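PDB 4QNI: DUF4973 domain-containing protein from Bacteroides thetaiotaomicron, which is of unknown function but probably serves as an auxiliary nutrient-binding protein, built from two beta-rich domains and likely made as a lipoprotein. Local coordinates for residues S32-E37 with D326-I331; A83-R88 with D224-D229; A104-S109 with W136-Q141; F125-I130 with L163-F168. All coordinates share one frame; numbering follows the deposited sequence.

Contact 1: S32-E37 with D326-I331; sequences SRHDAE and DEDQAI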
# COMPACT_ATOMS: atom_id res chain seq x y z
N SER A 32 22.93 1.67 31.47
CA SER A 32 24.32 1.50 31.84
C SER A 32 24.98 0.51 30.89
O SER A 32 24.48 -0.58 30.66
CB SER A 32 24.45 1.00 33.28
OG SER A 32 24.07 1.98 34.22
N ARG A 33 26.11 0.90 30.32
CA ARG A 33 26.92 0.02 29.48
C ARG A 33 27.90 -0.73 30.38
O ARG A 33 28.69 -0.12 31.11
CB ARG A 33 27.67 0.83 28.40
CG ARG A 33 28.49 -0.03 27.44
CD ARG A 33 27.61 -0.92 26.58
NE ARG A 33 26.84 -0.15 25.60
CZ ARG A 33 26.03 -0.70 24.70
NH1 ARG A 33 25.81 -2.02 24.70
NH2 ARG A 33 25.40 0.06 23.82
N HIS A 34 27.83 -2.05 30.35
CA HIS A 34 28.74 -2.88 31.14
C HIS A 34 29.07 -4.13 30.37
O HIS A 34 28.47 -4.39 29.33
CB HIS A 34 28.23 -3.22 32.57
CG HIS A 34 26.76 -3.44 32.70
ND1 HIS A 34 26.08 -4.31 31.86
CD2 HIS A 34 25.88 -2.87 33.55
CE1 HIS A 34 24.81 -4.19 32.18
NE2 HIS A 34 24.64 -3.34 33.21
N ASP A 35 30.09 -4.86 30.88
CA ASP A 35 30.62 -6.12 30.34
C ASP A 35 29.87 -7.34 30.91
O ASP A 35 29.14 -7.22 31.91
CB ASP A 35 32.12 -6.22 30.67
CG ASP A 35 32.51 -6.02 32.13
OD1 ASP A 35 31.84 -6.59 33.01
OD2 ASP A 35 33.53 -5.35 32.39
N ALA A 36 30.09 -8.52 30.30
CA ALA A 36 29.47 -9.79 30.72
C ALA A 36 29.56 -10.03 32.24
O ALA A 36 28.63 -10.58 32.84
CB ALA A 36 30.11 -10.95 29.97
N GLU A 37 30.65 -9.52 32.88
CA GLU A 37 30.90 -9.61 34.32
C GLU A 37 30.11 -8.53 35.12
O GLU A 37 30.19 -8.51 36.35
CB GLU A 37 32.41 -9.52 34.60
N ASP A 326 26.43 -10.56 23.00
CA ASP A 326 26.60 -9.27 23.69
C ASP A 326 25.51 -9.00 24.75
O ASP A 326 25.70 -8.11 25.59
CB ASP A 326 26.61 -8.12 22.65
N GLU A 327 24.38 -9.75 24.70
CA GLU A 327 23.19 -9.68 25.56
C GLU A 327 22.48 -8.31 25.42
O GLU A 327 21.27 -8.28 25.21
CB GLU A 327 23.46 -10.02 27.04
CG GLU A 327 22.18 -10.27 27.82
CD GLU A 327 22.23 -11.25 28.98
OE1 GLU A 327 22.65 -12.41 28.77
OE2 GLU A 327 21.73 -10.88 30.07
N ASP A 328 23.25 -7.19 25.55
CA ASP A 328 22.77 -5.81 25.39
C ASP A 328 22.42 -5.57 23.90
O ASP A 328 21.54 -4.77 23.58
CB ASP A 328 23.83 -4.79 25.91
CG ASP A 328 23.90 -4.53 27.42
OD1 ASP A 328 22.86 -4.69 28.10
OD2 ASP A 328 24.97 -4.07 27.90
N GLN A 329 23.09 -6.32 22.99
CA GLN A 329 22.88 -6.24 21.54
C GLN A 329 21.94 -7.35 21.03
O GLN A 329 21.32 -7.18 19.96
CB GLN A 329 24.22 -6.31 20.80
CG GLN A 329 25.01 -5.01 20.83
CD GLN A 329 25.92 -4.92 19.63
OE1 GLN A 329 25.52 -4.46 18.55
NE2 GLN A 329 27.16 -5.36 19.79
N ALA A 330 21.81 -8.47 21.78
CA ALA A 330 21.01 -9.66 21.43
C ALA A 330 19.48 -9.42 21.41
O ALA A 330 18.77 -10.26 20.84
CB ALA A 330 21.32 -10.80 22.39
N ILE A 331 18.98 -8.32 22.03
CA ILE A 331 17.55 -8.01 22.15
C ILE A 331 16.91 -7.71 20.83
O ILE A 331 17.39 -6.85 20.09
CB ILE A 331 17.22 -6.88 23.15
CG1 ILE A 331 17.83 -7.17 24.53
CG2 ILE A 331 15.70 -6.67 23.27
CD1 ILE A 331 18.39 -5.99 25.21

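Contact 2: A83-R88 with D224-D229; sequences ARYATR and DEDYTD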
# COMPACT_ATOMS: atom_id res chain seq x y z
N ALA A 83 4.28 19.61 12.41
CA ALA A 83 3.50 18.76 11.50
C ALA A 83 2.71 17.69 12.26
O ALA A 83 1.60 17.35 11.87
CB ALA A 83 4.41 18.08 10.48
N ARG A 84 3.27 17.17 13.33
CA ARG A 84 2.66 16.09 14.09
C ARG A 84 1.71 16.58 15.21
O ARG A 84 0.67 15.95 15.44
CB ARG A 84 3.77 15.23 14.70
CG ARG A 84 3.46 13.75 14.76
CD ARG A 84 4.48 12.99 13.93
NE ARG A 84 5.03 11.84 14.66
CZ ARG A 84 5.99 11.05 14.18
NH1 ARG A 84 6.51 11.28 12.98
NH2 ARG A 84 6.44 10.03 14.90
N TYR A 85 2.09 17.65 15.93
CA TYR A 85 1.31 18.07 17.09
C TYR A 85 0.78 19.51 17.03
O TYR A 85 0.04 19.90 17.93
CB TYR A 85 2.17 17.89 18.35
CG TYR A 85 2.64 16.46 18.55
CD1 TYR A 85 1.75 15.45 18.88
CD2 TYR A 85 3.98 16.12 18.40
CE1 TYR A 85 2.17 14.13 19.05
CE2 TYR A 85 4.42 14.81 18.58
CZ TYR A 85 3.51 13.82 18.91
OH TYR A 85 3.93 12.53 19.09
N ALA A 86 1.17 20.29 16.01
CA ALA A 86 0.77 21.69 15.84
C ALA A 86 0.98 22.51 17.14
O ALA A 86 2.10 22.56 17.64
CB ALA A 86 -0.67 21.79 15.35
N THR A 87 -0.09 23.10 17.70
CA THR A 87 -0.11 23.97 18.88
C THR A 87 0.18 23.21 20.21
O THR A 87 0.64 23.84 21.17
CB THR A 87 -1.50 24.66 18.99
OG1 THR A 87 -1.99 24.98 17.68
CG2 THR A 87 -1.45 25.93 19.83
N ARG A 88 -0.10 21.89 20.26
CA ARG A 88 0.08 21.09 21.47
C ARG A 88 1.57 20.81 21.75
O ARG A 88 2.01 19.68 21.62
CB ARG A 88 -0.72 19.79 21.36
CG ARG A 88 -2.22 19.99 21.55
CD ARG A 88 -2.92 18.65 21.69
NE ARG A 88 -2.93 17.92 20.42
CZ ARG A 88 -3.28 16.65 20.28
NH1 ARG A 88 -3.65 15.93 21.33
NH2 ARG A 88 -3.26 16.08 19.08
N ASP A 224 -1.17 8.30 29.27
CA ASP A 224 -0.05 7.85 28.44
C ASP A 224 0.67 9.07 27.88
O ASP A 224 0.33 10.21 28.23
CB ASP A 224 -0.49 6.84 27.34
CG ASP A 224 -1.43 7.37 26.25
OD1 ASP A 224 -1.36 8.58 25.93
OD2 ASP A 224 -2.20 6.55 25.69
N GLU A 225 1.68 8.81 27.03
CA GLU A 225 2.55 9.76 26.35
C GLU A 225 1.83 10.85 25.55
O GLU A 225 2.43 11.88 25.26
CB GLU A 225 3.41 8.98 25.37
CG GLU A 225 4.87 9.29 25.47
CD GLU A 225 5.67 8.35 24.60
OE1 GLU A 225 5.54 8.43 23.36
OE2 GLU A 225 6.46 7.55 25.16
N ASP A 226 0.59 10.58 25.09
CA ASP A 226 -0.10 11.56 24.26
C ASP A 226 -1.04 12.48 25.09
O ASP A 226 -1.72 13.31 24.51
CB ASP A 226 -0.79 10.89 23.06
CG ASP A 226 0.18 10.35 22.01
OD1 ASP A 226 1.33 10.86 21.94
OD2 ASP A 226 -0.20 9.43 21.26
N TYR A 227 -0.94 12.41 26.43
CA TYR A 227 -1.64 13.31 27.36
C TYR A 227 -0.77 14.55 27.55
O TYR A 227 0.40 14.42 27.93
CB TYR A 227 -1.90 12.62 28.73
CG TYR A 227 -3.10 11.70 28.75
CD1 TYR A 227 -3.20 10.62 27.87
CD2 TYR A 227 -4.14 11.90 29.66
CE1 TYR A 227 -4.31 9.79 27.86
CE2 TYR A 227 -5.24 11.04 29.70
CZ TYR A 227 -5.33 9.99 28.79
OH TYR A 227 -6.40 9.15 28.80
N THR A 228 -1.34 15.74 27.34
CA THR A 228 -0.58 16.99 27.50
C THR A 228 -0.23 17.20 28.99
O THR A 228 0.75 17.86 29.28
CB THR A 228 -1.34 18.20 26.92
OG1 THR A 228 -2.52 18.42 27.68
CG2 THR A 228 -1.67 18.05 25.44
N ASP A 229 -1.03 16.62 29.91
CA ASP A 229 -0.85 16.72 31.38
C ASP A 229 -0.10 15.49 32.02
O ASP A 229 -0.05 15.42 33.25
CB ASP A 229 -2.21 16.94 32.10
CG ASP A 229 -3.35 16.00 31.74
OD1 ASP A 229 -3.19 15.20 30.79
OD2 ASP A 229 -4.43 16.08 32.41

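Contact 3: A104-S109 with W136-Q141; sequences ASYPES and WVLPLQ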
# COMPACT_ATOMS: atom_id res chain seq x y z
N ALA A 104 23.80 13.71 25.64
CA ALA A 104 24.42 13.06 24.51
C ALA A 104 25.57 13.84 23.92
O ALA A 104 25.52 15.07 23.83
CB ALA A 104 23.37 12.87 23.43
N SER A 105 26.57 13.12 23.44
CA SER A 105 27.68 13.66 22.68
C SER A 105 27.98 12.68 21.53
O SER A 105 27.64 11.50 21.60
CB SER A 105 28.90 13.87 23.57
OG SER A 105 29.40 12.63 24.02
N TYR A 106 28.61 13.19 20.47
CA TYR A 106 28.99 12.40 19.30
C TYR A 106 30.08 13.16 18.51
O TYR A 106 30.13 14.40 18.57
CB TYR A 106 27.75 12.09 18.38
CG TYR A 106 26.93 13.32 18.04
CD1 TYR A 106 25.93 13.78 18.89
CD2 TYR A 106 27.19 14.06 16.88
CE1 TYR A 106 25.25 14.97 18.63
CE2 TYR A 106 26.50 15.24 16.60
CZ TYR A 106 25.54 15.69 17.49
OH TYR A 106 24.86 16.86 17.23
N PRO A 107 30.94 12.46 17.73
CA PRO A 107 31.90 13.21 16.91
C PRO A 107 31.17 13.97 15.81
O PRO A 107 30.12 13.51 15.35
CB PRO A 107 32.82 12.13 16.35
CG PRO A 107 32.09 10.87 16.47
CD PRO A 107 31.03 11.00 17.52
N GLU A 108 31.68 15.15 15.44
CA GLU A 108 31.06 15.93 14.37
C GLU A 108 31.63 15.47 13.03
O GLU A 108 31.12 15.86 11.99
CB GLU A 108 31.27 17.42 14.58
CG GLU A 108 30.14 18.07 15.36
CD GLU A 108 30.52 19.39 16.02
OE1 GLU A 108 30.64 20.40 15.30
OE2 GLU A 108 30.70 19.40 17.26
N SER A 109 32.62 14.57 13.07
CA SER A 109 33.32 14.05 11.91
C SER A 109 33.63 12.55 12.08
O SER A 109 34.08 12.12 13.14
CB SER A 109 34.59 14.87 11.67
OG SER A 109 35.62 14.15 11.01
N TRP A 136 12.39 12.64 24.72
CA TRP A 136 13.75 12.98 24.29
C TRP A 136 14.11 12.32 22.97
O TRP A 136 13.98 11.11 22.82
CB TRP A 136 14.79 12.61 25.36
CG TRP A 136 14.71 13.47 26.60
CD1 TRP A 136 14.34 13.07 27.85
CD2 TRP A 136 15.00 14.88 26.70
NE1 TRP A 136 14.43 14.12 28.73
CE2 TRP A 136 14.82 15.24 28.05
CE3 TRP A 136 15.43 15.86 25.79
CZ2 TRP A 136 15.04 16.55 28.51
CZ3 TRP A 136 15.65 17.15 26.25
CH2 TRP A 136 15.45 17.49 27.59
N VAL A 137 14.57 13.14 22.04
CA VAL A 137 14.96 12.74 20.70
C VAL A 137 16.33 13.37 20.38
O VAL A 137 16.56 14.54 20.72
CB VAL A 137 13.84 13.21 19.70
CG1 VAL A 137 14.38 13.57 18.33
CG2 VAL A 137 12.74 12.17 19.58
N LEU A 138 17.19 12.63 19.66
CA LEU A 138 18.45 13.19 19.22
C LEU A 138 18.36 13.39 17.71
O LEU A 138 18.39 12.39 16.99
CB LEU A 138 19.65 12.30 19.63
CG LEU A 138 21.04 12.80 19.20
CD1 LEU A 138 21.36 14.15 19.86
CD2 LEU A 138 22.12 11.74 19.52
N PRO A 139 18.21 14.66 17.21
CA PRO A 139 18.09 14.86 15.75
C PRO A 139 19.46 15.11 15.07
O PRO A 139 20.18 16.00 15.48
CB PRO A 139 17.17 16.07 15.65
CG PRO A 139 17.48 16.90 16.92
CD PRO A 139 18.11 15.94 17.94
N LEU A 140 19.81 14.31 14.05
CA LEU A 140 21.10 14.39 13.35
C LEU A 140 20.94 14.44 11.85
O LEU A 140 19.97 13.92 11.32
CB LEU A 140 22.00 13.15 13.68
CG LEU A 140 22.26 12.86 15.17
CD1 LEU A 140 22.72 11.44 15.36
CD2 LEU A 140 23.26 13.82 15.74
N GLN A 141 21.93 14.99 11.17
CA GLN A 141 21.95 15.04 9.71
C GLN A 141 23.35 14.84 9.18
O GLN A 141 24.33 15.19 9.85
CB GLN A 141 21.36 16.37 9.19
CG GLN A 141 22.16 17.59 9.65
CD GLN A 141 21.62 18.93 9.20
OE1 GLN A 141 21.61 19.90 9.96
NE2 GLN A 141 21.23 19.02 7.94

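Contact 4: F125-I130 with L163-F168; sequences FDFRNI and LRIFPF. With EDO (1,2-ethanediol), chain I.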
# COMPACT_ATOMS: atom_id res chain seq x y z
N PHE A 125 26.35 8.64 25.96
CA PHE A 125 25.18 9.08 26.70
C PHE A 125 25.42 9.10 28.19
O PHE A 125 26.12 8.26 28.75
CB PHE A 125 23.97 8.16 26.43
CG PHE A 125 23.46 8.19 25.02
CD1 PHE A 125 22.60 9.20 24.60
CD2 PHE A 125 23.78 7.18 24.12
CE1 PHE A 125 22.09 9.21 23.30
CE2 PHE A 125 23.27 7.19 22.82
CZ PHE A 125 22.47 8.22 22.41
N ASP A 126 24.77 10.08 28.83
CA ASP A 126 24.74 10.28 30.27
C ASP A 126 23.27 10.45 30.60
O ASP A 126 22.71 11.53 30.38
CB ASP A 126 25.60 11.46 30.72
CG ASP A 126 25.77 11.53 32.23
OD1 ASP A 126 25.09 10.76 32.94
OD2 ASP A 126 26.59 12.33 32.70
N PHE A 127 22.64 9.34 31.00
CA PHE A 127 21.21 9.28 31.26
C PHE A 127 20.88 9.58 32.72
O PHE A 127 19.71 9.59 33.09
CB PHE A 127 20.66 7.92 30.86
CG PHE A 127 20.76 7.50 29.40
CD1 PHE A 127 20.24 8.30 28.38
CD2 PHE A 127 21.27 6.25 29.05
CE1 PHE A 127 20.28 7.89 27.05
CE2 PHE A 127 21.30 5.83 27.71
CZ PHE A 127 20.79 6.64 26.72
N ARG A 128 21.88 9.84 33.55
CA ARG A 128 21.65 10.16 34.96
C ARG A 128 20.64 11.31 35.13
O ARG A 128 20.81 12.39 34.55
CB ARG A 128 22.96 10.50 35.65
CG ARG A 128 23.78 9.24 35.89
CD ARG A 128 25.11 9.55 36.52
NE ARG A 128 25.90 10.48 35.72
CZ ARG A 128 26.98 11.12 36.16
NH1 ARG A 128 27.39 10.95 37.41
NH2 ARG A 128 27.65 11.92 35.35
N ASN A 129 19.58 11.02 35.86
CA ASN A 129 18.46 11.89 36.22
C ASN A 129 17.62 12.33 35.05
O ASN A 129 16.86 13.29 35.18
CB ASN A 129 18.91 13.11 37.02
CG ASN A 129 19.44 12.72 38.36
OD1 ASN A 129 18.82 11.98 39.11
ND2 ASN A 129 20.65 13.13 38.62
N ILE A 130 17.69 11.60 33.90
CA ILE A 130 16.86 11.96 32.76
C ILE A 130 15.37 11.79 33.16
O ILE A 130 15.01 10.88 33.93
CB ILE A 130 17.24 11.16 31.48
CG1 ILE A 130 16.77 11.90 30.21
CG2 ILE A 130 16.77 9.66 31.52
CD1 ILE A 130 17.29 11.34 28.89
N LEU A 163 16.26 10.37 16.22
CA LEU A 163 16.33 9.20 17.09
C LEU A 163 15.64 9.36 18.44
O LEU A 163 16.12 10.08 19.31
CB LEU A 163 17.78 8.70 17.31
CG LEU A 163 18.74 8.68 16.09
CD1 LEU A 163 20.19 8.53 16.53
CD2 LEU A 163 18.32 7.63 15.04
N ARG A 164 14.51 8.66 18.61
CA ARG A 164 13.83 8.59 19.88
C ARG A 164 14.66 7.65 20.72
O ARG A 164 14.74 6.45 20.41
CB ARG A 164 12.37 8.12 19.76
CG ARG A 164 11.70 7.93 21.12
CD ARG A 164 11.15 9.23 21.68
NE ARG A 164 10.59 9.08 23.03
CZ ARG A 164 9.32 8.83 23.31
NH1 ARG A 164 8.45 8.60 22.33
NH2 ARG A 164 8.91 8.75 24.56
N ILE A 165 15.37 8.22 21.71
CA ILE A 165 16.25 7.41 22.53
C ILE A 165 15.52 6.84 23.69
O ILE A 165 14.95 7.59 24.52
CB ILE A 165 17.49 8.21 23.03
CG1 ILE A 165 18.27 8.88 21.85
CG2 ILE A 165 18.38 7.35 23.93
CD1 ILE A 165 18.80 7.98 20.83
N PHE A 166 15.57 5.53 23.80
CA PHE A 166 15.05 4.85 24.98
C PHE A 166 16.18 4.18 25.76
O PHE A 166 16.65 3.12 25.33
CB PHE A 166 13.98 3.79 24.66
CG PHE A 166 12.66 4.33 24.18
CD1 PHE A 166 11.82 5.03 25.04
CD2 PHE A 166 12.27 4.17 22.86
CE1 PHE A 166 10.60 5.55 24.58
CE2 PHE A 166 11.05 4.68 22.41
CZ PHE A 166 10.23 5.37 23.28
N PRO A 167 16.61 4.72 26.91
CA PRO A 167 17.47 3.92 27.80
C PRO A 167 16.70 2.67 28.24
O PRO A 167 15.47 2.71 28.36
CB PRO A 167 17.71 4.83 29.01
CG PRO A 167 17.16 6.14 28.64
CD PRO A 167 16.15 5.94 27.59
N PHE A 168 17.38 1.58 28.49
CA PHE A 168 16.66 0.43 29.03
C PHE A 168 17.43 -0.17 30.17
O PHE A 168 18.65 -0.20 30.13
CB PHE A 168 16.32 -0.63 27.97
CG PHE A 168 17.48 -1.33 27.31
CD1 PHE A 168 18.01 -2.51 27.86
CD2 PHE A 168 18.01 -0.87 26.10
CE1 PHE A 168 19.07 -3.17 27.23
CE2 PHE A 168 19.05 -1.56 25.47
CZ PHE A 168 19.56 -2.71 26.02
C1 EDO I . 21.76 -1.44 33.35
O1 EDO I . 20.76 -1.59 34.35
C2 EDO I . 21.16 -1.09 31.96
O2 EDO I . 20.73 -2.25 31.25

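Contact 1: S32-E37 with D326-I331
R33 and D328 carry the charged part of this contact. It is a long salt bridge: NH1 of R33 stands 3.9 Å from OD2 of D328, with the guanidinium and carboxylate planes 77° apart, so the two groups do not lie side by side in a paired, in-plane fashion. The arginine leaves the backbone with CG anti to its own N (chi1 -177°) and then bends at chi2 and chi3, which brings the guanidinium round to D328. Its firmer polar bond is made by NH2 to the carbonyl oxygen of N49, so D328 probably supplies an electrostatic pull on a group already fixed by another partner.

H34 adds a second, looser polar neighbour. Its ND1 is 4.1 Å from OD2 of D328, and the imidazole and carboxylate planes differ by 32°; a positive charge on the ring, if it carries one, would probably favour the approach. The carbonyl oxygen of S32 sits over the centre of one face of that ring, 3.7 Å above its plane.

Packing is modest. NH1 of R33 lies 3.6 Å from CB of D328, and the two side chains slide past each other in opposite directions. The backbone O of H34 is also near, 3.8 Å from OD2 of D328.

The loop after strand 24-30, in the DUF4973 region, thus meets the tail that follows strand 306-321, the last strand in sequence, within the large antiparallel sheet: a partly buried meeting of a loop with the C-terminal tail, joining the N- and C-terminal parts of a two-domain protein.

Contact 2: A83-R88 with D224-D229
R88 and T228 mark the closest backbone approach, their CA atoms 7.3 Å apart, where a type II' turn from Y85 to R88 leaves the end of helix 74-85 and faces a type I turn from D224 to Y227. The first turn is closed by the N of R88 bonding to the O of Y85 at 3.1 Å, with A86 taking the positive phi as the chain quits the helix.

Between the two turns the touching is light and mostly apolar. CD of R88 rests 4.0 Å from CG2 of T228, the two side chains crossing at about a right angle. T228 presents this methyl because CG2 stands anti to the carbonyl carbon, while OG1 (chi1 66°) takes the site between N and C.

At the Y85 end, OH of Y85 comes within 4.2 Å of OD1 of D226. The hydroxyl has its hydrogen-bonding partner in NZ of K135, so the lysine stands near both sides, bonded to the tyrosine and only weakly paired, at long range, with the aspartate. The loop of D226 is shaped from within: its N donates to OD1 of D224 at 2.9 Å, an Asx turn, approaching on the anti side and 31° out of the carboxylate plane. Next to it, the carboxylate of E225 is tied by a salt bridge to R207.

A second subunit borders the site, with its N321 packing on R88 and its Q323 on T228. What results is a surface contact between two turns, one ending the helix of the DUF4973 region and one joining strands 215-219 and 234-240 of the C-terminal sheet.

Contact 3: A104-S109 with W136-Q141
Y106 lays one face of its ring against L140, whose CD2 methyl sits 3.6 Å from the ring centroid and 21° off the normal, a CH-pi contact. The methyl is displaced from the centre toward the phenol end, and CZ of Y106 is the atom nearest to it, at 3.4 Å. L138 comes to the same ring obliquely, its CD1 lying 4.2 Å from CE1 of Y106. Both leucines meet the tyrosine from the same side, because its CG takes the crowded position between the backbone N and the carbonyl carbon (chi1 51°), which aims the ring at strand 135-142. L140 replies with CG beside its own N (chi1 -54°), and it and the tyrosine pass each other in opposite directions.

The segments belong to different sheets: A104 and S105 form the outer strand next to 118-126, whereas L138 and L140 sit on strand 135-142 of the mixed sheet. Apolar residues facing inward from two sheets in this way are consistent with a beta sandwich, as in the E-set clan to which the DUF4973 family belongs. Shortening Y106 to an alanine would probably leave the CD2 methyl of L140 without its aromatic cover and open a gap beside L138.

Closer to the start of the outer strand the packing thins to a single pair, CB of A104 at 4.3 Å from CD2 of L138. F15 of the third subunit also packs on L140.

Contact 4: F125-I130 with L163-F168
P167 fits its ring against the face of F127: CG lies 3.8 Å from the aromatic centroid and 10° off the normal, a CH-pi contact over the middle. Beside it, CB of P167 is 3.8 Å from CD2 of F127. CB of F125 lies against the opposite face, off toward the rim, 3.5 Å above the plane, so the ring is held from both faces and probably has little room to tilt.

I165 is the bump that fills the angle between the two phenylalanines. Its CG2 branch pushes to 3.7 Å from CE1 of F127, crossing that side chain at about a right angle, and its CD1 reaches 4.0 Å from CZ of F125. The branches divide this way because CG1 turns beside the backbone N (chi1 -54°), leaving CG2 beside the carbonyl carbon.

All four are buried and join strand 118-126 and the type II turn F127-I130 to strand 160-168 in the other sheet, consistent with the interior of a beta sandwich. A serine in place of F127 would probably leave P167 and the CG2 methyl of I165 facing a gap.

R128 grips the carboxylate of D126 side-on, NE to OD1 and NH2 to OD2, both at 2.9 Å.

Contacts 3 and 4 are neighbours, with centres 13 Å apart, and share both sheets: strands 104-105 and 118-126 pair in one, 135-142 and 160-168 in the other, where N of L138 probably bonds to O of L163 at 2.8 Å. Strand 160-168 then carries contact 4 outward in two directions. R164 meets E225 of contact 2 in a salt bridge, NH2 to OE2 at 2.8 Å, while F168 packs against contact 1, its CE1 3.5 Å from CD1 of I331. Contacts 1 and 2 lie on opposite sides of the chain's centre, 34 Å between centres. Ethanediol, probably from the crystallisation liquor, bonds weakly to O of F168 and approaches H34 of contact 1.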